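Local coordinates for putative Outer membrane protein (Helicobacter pylori, PDB 6GW5) that probably acts as an outer-membrane adhesin of the SabA type, its adhesin domain attaching the bacterium to Lewis-type glycans, at residues F86-K91 and M120-Y125; G114-A119 and S207-T212. All blocks are in the same frame, centred on the assembly; numbering follows the deposited sequence.

Contacts 1 and 2 lie on the same side of the helical adhesin domain's centre, about 39 Å and 35 Å from it, with about 15 Å between the centres of the two contacts. Their segments interleave along the chain: residues 114-119 lead straight into residues 120-125, so one run of chain packs first on residues 207-212 and then on residues 86-91. The seam is probably a hydrogen bond, Phe87 N to Cys118 O at 2.8 Å, with Phe86 CB packed on the same oxygen at 3.4 Å. Contact 1 is the more buried, with a parallel strand pair and an aromatic cluster; contact 2 is a surface contact beside the disulfide of Cys118.

Contact 1: residues F86-K91 and M120-Y125; sequences FFVVNK and MNQTTY
Phe86 and Met120 meet as a Met-aromatic pair beside the short backbone ladder that joins residues 86-91 to residues 120-125. The methionine chain runs extended as far as SD and then bends (chi3 -63°), which sets CE over one face of the phenyl ring, toward its rim. This is a CH-pi contact, with Met120 CE 4.1 Å from the Phe86 ring centroid. The sulfur comes in obliquely, Met120 SD lying 3.6 Å from Phe86 CE2. Tyr125 approaches the same phenyl ring at its edge: Tyr125 CD1 lies in the plane of the phenyl ring, 3.7 Å from Phe86 CE2, and the two ring planes are 64° apart. Val88 shares the sheet face of Met120 and splits its two methyls between neighbours. Its CG1, anti to the backbone N (chi1 180°), rests on Gln122 CA at 3.5 Å, while its CG2 sits 4.0 Å from Tyr125 CG. Val89 and Asn121 point to the other face. Three backbone hydrogen bonds tie the ladder: Met120 N to Phe87 O, Val89 N to Met120 O, and Gln122 N to Val89 O at 2.9 Å. Farther along, Asn90 OD1 and Gln122 OE1 come close as two acceptors and make no bond; the Gln122 amide instead donates through NE2 to Asp126. From helix 60-79, Tyr79 packs on Phe86 and Met120, and Trp76 on Tyr125. The arrangement is a two-stranded parallel sheet whose second strand passes directly into helix 122-139, the start of a predicted coiled coil.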
loop_
_atom_site.group_PDB
_atom_site.type_symbol
_atom_site.label_atom_id
_atom_site.label_comp_id
_atom_site.label_asym_id
_atom_site.label_seq_id
_atom_site.Cartn_x
_atom_site.Cartn_y
_atom_site.Cartn_z
ATOM N N PHE A 86 10.631 33.849 0.879
ATOM C CA PHE A 86 11.146 34.458 -0.339
ATOM C C PHE A 86 10.596 35.888 -0.363
ATOM O O PHE A 86 9.719 36.228 0.455
ATOM C CB PHE A 86 10.710 33.663 -1.595
ATOM C CG PHE A 86 9.254 33.265 -1.601
ATOM C CD1 PHE A 86 8.866 32.069 -1.048
ATOM C CD2 PHE A 86 8.290 34.050 -2.212
ATOM C CE1 PHE A 86 7.544 31.667 -1.070
ATOM C CE2 PHE A 86 6.952 33.676 -2.222
ATOM C CZ PHE A 86 6.575 32.476 -1.653
ATOM N N PHE A 87 11.088 36.703 -1.294
ATOM C CA PHE A 87 10.693 38.098 -1.375
ATOM C C PHE A 87 9.866 38.286 -2.637
ATOM O O PHE A 87 10.313 37.988 -3.737
ATOM C CB PHE A 87 11.958 38.941 -1.371
ATOM C CG PHE A 87 11.745 40.437 -1.351
ATOM C CD1 PHE A 87 11.436 41.121 -0.172
ATOM C CD2 PHE A 87 11.910 41.189 -2.504
ATOM C CE1 PHE A 87 11.255 42.506 -0.185
ATOM C CE2 PHE A 87 11.728 42.572 -2.515
ATOM C CZ PHE A 87 11.402 43.228 -1.353
ATOM N N VAL A 88 8.636 38.748 -2.476
ATOM C CA VAL A 88 7.756 38.994 -3.637
ATOM C C VAL A 88 7.822 40.436 -4.112
ATOM O O VAL A 88 7.948 41.390 -3.325
ATOM C CB VAL A 88 6.308 38.598 -3.290
ATOM C CG1 VAL A 88 5.333 38.831 -4.434
ATOM C CG2 VAL A 88 6.300 37.137 -2.917
ATOM N N VAL A 89 7.742 40.596 -5.417
ATOM C CA VAL A 89 7.948 41.904 -6.027
ATOM C C VAL A 89 6.887 42.186 -7.046
ATOM O O VAL A 89 6.479 41.307 -7.782
ATOM C CB VAL A 89 9.334 41.995 -6.683
ATOM C CG1 VAL A 89 10.378 41.612 -5.658
ATOM C CG2 VAL A 89 9.460 41.099 -7.904
ATOM N N ASN A 90 6.391 43.408 -7.066
ATOM C CA ASN A 90 5.574 43.827 -8.192
ATOM C C ASN A 90 6.529 44.139 -9.317
ATOM O O ASN A 90 7.343 45.000 -9.157
ATOM C CB ASN A 90 4.734 45.040 -7.855
ATOM C CG ASN A 90 3.520 45.136 -8.751
ATOM O OD1 ASN A 90 2.487 44.527 -8.453
ATOM N ND2 ASN A 90 3.675 45.790 -9.903
ATOM N N LYS A 91 6.453 43.441 -10.435
ATOM C CA LYS A 91 7.325 43.781 -11.585
ATOM C C LYS A 91 7.067 45.184 -12.153
ATOM O O LYS A 91 6.209 45.917 -11.669
ATOM C CB LYS A 91 7.205 42.732 -12.705
ATOM C CG LYS A 91 8.047 41.465 -12.470
ATOM C CD LYS A 91 9.335 41.364 -13.305
ATOM C CE LYS A 91 10.600 41.170 -12.458
ATOM N NZ LYS A 91 11.465 40.133 -13.068
ATOM N N MET A 120 10.476 36.515 -6.081
ATOM C CA MET A 120 9.398 35.927 -6.854
ATOM C C MET A 120 8.525 37.025 -7.417
ATOM O O MET A 120 8.169 37.959 -6.726
ATOM C CB MET A 120 8.543 34.963 -5.964
ATOM C CG MET A 120 7.288 34.349 -6.622
ATOM S SD MET A 120 6.334 33.114 -5.705
ATOM C CE MET A 120 7.611 31.877 -5.613
ATOM N N ASN A 121 8.091 36.840 -8.640
ATOM C CA ASN A 121 7.051 37.707 -9.175
ATOM C C ASN A 121 5.734 37.617 -8.472
ATOM O O ASN A 121 5.277 36.519 -8.263
ATOM C CB ASN A 121 6.754 37.326 -10.605
ATOM C CG ASN A 121 7.600 38.094 -11.569
ATOM O OD1 ASN A 121 8.587 38.736 -11.187
ATOM N ND2 ASN A 121 7.220 38.043 -12.832
ATOM N N GLN A 122 5.114 38.754 -8.185
ATOM C CA GLN A 122 3.784 38.788 -7.620
ATOM C C GLN A 122 2.767 37.981 -8.453
ATOM O O GLN A 122 1.932 37.276 -7.871
ATOM C CB GLN A 122 3.278 40.220 -7.395
ATOM C CG GLN A 122 2.275 40.226 -6.282
ATOM C CD GLN A 122 1.477 41.498 -6.076
ATOM O OE1 GLN A 122 2.013 42.608 -6.029
ATOM N NE2 GLN A 122 0.156 41.327 -5.919
ATOM N N THR A 123 2.829 38.087 -9.780
ATOM C CA THR A 123 2.055 37.218 -10.670
ATOM C C THR A 123 2.079 35.751 -10.154
ATOM O O THR A 123 1.031 35.187 -9.784
ATOM C CB THR A 123 2.650 37.262 -12.109
ATOM O OG1 THR A 123 2.553 38.587 -12.611
ATOM C CG2 THR A 123 1.927 36.314 -13.071
ATOM N N THR A 124 3.285 35.170 -10.116
ATOM C CA THR A 124 3.458 33.783 -9.785
ATOM C C THR A 124 2.942 33.500 -8.374
ATOM O O THR A 124 2.261 32.501 -8.144
ATOM C CB THR A 124 4.922 33.368 -9.903
ATOM O OG1 THR A 124 5.401 33.577 -11.244
ATOM C CG2 THR A 124 5.082 31.897 -9.564
ATOM N N TYR A 125 3.233 34.382 -7.434
ATOM C CA TYR A 125 2.844 34.159 -6.047
ATOM C C TYR A 125 1.333 34.109 -5.872
ATOM O O TYR A 125 0.823 33.341 -5.061
ATOM C CB TYR A 125 3.435 35.213 -5.123
ATOM C CG TYR A 125 2.906 35.127 -3.692
ATOM C CD1 TYR A 125 3.350 34.115 -2.815
ATOM C CD2 TYR A 125 1.970 36.060 -3.200
ATOM C CE1 TYR A 125 2.877 34.044 -1.518
ATOM C CE2 TYR A 125 1.488 35.987 -1.909
ATOM C CZ TYR A 125 1.933 34.973 -1.083
ATOM O OH TYR A 125 1.447 34.902 0.198
#

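Contact 2: residues G114-A119 and S207-T212; sequences GIENCA and STDYPT. Unlike the reference sequence in segment 207-212: Asp209 (reference Gly).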
loop_
_atom_site.group_PDB
_atom_site.type_symbol
_atom_site.label_atom_id
_atom_site.label_comp_id
_atom_site.label_asym_id
_atom_site.label_seq_id
_atom_site.Cartn_x
_atom_site.Cartn_y
_atom_site.Cartn_z
ATOM N N GLY A 114 25.070 34.793 -2.113
ATOM C CA GLY A 114 25.424 33.779 -3.057
ATOM C C GLY A 114 24.434 33.629 -4.180
ATOM O O GLY A 114 23.339 34.221 -4.198
ATOM N N ILE A 115 24.861 32.786 -5.109
ATOM C CA ILE A 115 24.355 32.756 -6.484
ATOM C C ILE A 115 22.848 32.577 -6.680
ATOM O O ILE A 115 22.358 32.930 -7.761
ATOM C CB ILE A 115 25.110 31.703 -7.350
ATOM C CG1 ILE A 115 25.026 30.290 -6.752
ATOM C CG2 ILE A 115 26.571 32.092 -7.526
ATOM C CD1 ILE A 115 23.944 29.423 -7.342
ATOM N N GLU A 116 22.119 32.080 -5.670
ATOM C CA GLU A 116 20.702 31.707 -5.856
ATOM C C GLU A 116 19.794 32.898 -5.644
ATOM O O GLU A 116 20.086 33.816 -4.861
ATOM C CB GLU A 116 20.183 30.507 -5.003
ATOM C CG GLU A 116 20.891 30.307 -3.682
ATOM C CD GLU A 116 22.117 29.394 -3.790
ATOM O OE1 GLU A 116 22.152 28.439 -4.600
ATOM O OE2 GLU A 116 23.080 29.643 -3.057
ATOM N N ASN A 117 18.680 32.819 -6.368
ATOM C CA ASN A 117 17.648 33.847 -6.440
ATOM C C ASN A 117 16.472 33.553 -5.493
ATOM O O ASN A 117 15.789 32.531 -5.646
ATOM C CB ASN A 117 17.106 33.945 -7.886
ATOM C CG ASN A 117 15.760 34.627 -7.948
ATOM O OD1 ASN A 117 15.640 35.795 -7.595
ATOM N ND2 ASN A 117 14.721 33.889 -8.318
ATOM N N CYS A 118 16.182 34.488 -4.587
ATOM C CA CYS A 118 15.096 34.319 -3.606
ATOM C C CYS A 118 13.947 35.288 -3.789
ATOM O O CYS A 118 13.183 35.574 -2.839
ATOM C CB CYS A 118 15.643 34.455 -2.192
ATOM S SG CYS A 118 17.024 33.343 -1.893
ATOM N N ALA A 119 13.782 35.762 -5.015
ATOM C CA ALA A 119 12.727 36.712 -5.310
ATOM C C ALA A 119 11.692 36.012 -6.132
ATOM O O ALA A 119 12.003 35.055 -6.841
ATOM C CB ALA A 119 13.281 37.905 -6.075
ATOM N N SER A 207 19.438 26.909 5.994
ATOM C CA SER A 207 19.928 26.981 4.636
ATOM C C SER A 207 18.938 27.696 3.715
ATOM O O SER A 207 17.804 28.058 4.089
ATOM C CB SER A 207 20.229 25.557 4.120
ATOM O OG SER A 207 19.056 24.768 4.119
ATOM N N THR A 208 19.420 27.892 2.495
ATOM C CA THR A 208 18.695 28.584 1.454
ATOM C C THR A 208 18.956 27.897 0.158
ATOM O O THR A 208 20.085 27.879 -0.316
ATOM C CB THR A 208 19.138 30.052 1.399
ATOM O OG1 THR A 208 18.762 30.681 2.638
ATOM C CG2 THR A 208 18.479 30.786 0.247
ATOM N N ASP A 209 17.913 27.294 -0.402
ATOM C CA ASP A 209 18.052 26.569 -1.634
ATOM C C ASP A 209 16.691 26.423 -2.316
ATOM O O ASP A 209 15.670 26.733 -1.726
ATOM C CB ASP A 209 18.725 25.216 -1.360
ATOM C CG ASP A 209 19.594 24.713 -2.537
ATOM O OD1 ASP A 209 19.437 25.167 -3.705
ATOM O OD2 ASP A 209 20.385 23.771 -2.287
ATOM N N TYR A 210 16.673 25.979 -3.573
ATOM C CA TYR A 210 15.374 25.771 -4.266
ATOM C C TYR A 210 14.589 24.635 -3.557
ATOM O O TYR A 210 15.200 23.682 -3.073
ATOM C CB TYR A 210 15.590 25.526 -5.791
ATOM C CG TYR A 210 16.390 26.666 -6.432
ATOM C CD1 TYR A 210 15.832 27.946 -6.526
ATOM C CD2 TYR A 210 17.702 26.483 -6.883
ATOM C CE1 TYR A 210 16.541 29.001 -7.053
ATOM C CE2 TYR A 210 18.427 27.539 -7.411
ATOM C CZ TYR A 210 17.841 28.805 -7.484
ATOM O OH TYR A 210 18.521 29.887 -8.018
ATOM N N PRO A 211 13.255 24.726 -3.492
ATOM C CA PRO A 211 12.478 23.714 -2.746
ATOM C C PRO A 211 12.747 22.276 -3.164
ATOM O O PRO A 211 12.749 21.383 -2.315
ATOM C CB PRO A 211 11.027 24.075 -3.059
ATOM C CG PRO A 211 11.060 25.524 -3.399
ATOM C CD PRO A 211 12.393 25.793 -4.028
ATOM N N THR A 212 12.983 22.068 -4.461
ATOM C CA THR A 212 13.293 20.733 -5.015
ATOM C C THR A 212 14.569 20.120 -4.471
ATOM O O THR A 212 14.878 18.998 -4.803
ATOM C CB THR A 212 13.388 20.751 -6.580
ATOM O OG1 THR A 212 14.050 21.941 -7.043
ATOM C CG2 THR A 212 12.012 20.668 -7.194
#
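Cys118, which closes a disulfide-bonded loop with Cys112, and Thr208, on one strand of the antiparallel pair 188-189/208-209, bring that loop against the strand pair. The touching atoms are Cys118 SG and Thr208 CG2, 3.6 Å apart. CG2 stands anti to the backbone N of Thr208, while the hydroxyl is hydrogen-bonded to Asn111 O; its methyl thus meets the disulfide and its hydroxyl meets Asn111, the residue just before Cys112. The second meeting point is the phenol of Tyr210. Its oxygen reaches the backbone between Glu116 and Asn117, where Asn117 N donates a weak but nearly straight hydrogen bond of 3.4 Å to Tyr210 OH. Glu116 CB packs obliquely by the same end of the ring, 3.5 Å from Tyr210 OH. The Asn117 side chain turns back on its own segment in an Asx turn: OD1 accepts from Ala119 N at 3.2 Å, the donor standing above the amide carbonyl plane. Its ND2 is hydrogen-bonded to Lys185 O, tying the loop to the chain just before strand 188-189. Tyr210 N donates to Asp209 OD1 at 2.9 Å, coming in on the anti side of the carboxylate and 31° out of its plane. Glu116 OE1 comes within 4.3 Å of that same oxygen, Asp209 OD1. These are like charges, and their closeness would be expected to be mildly unfavourable. Across the two segments, then, attraction comes from one weak hydrogen bond and modest packing, with the disulfide and the bonds to Asn111 and Lys185 fixing the parts around them.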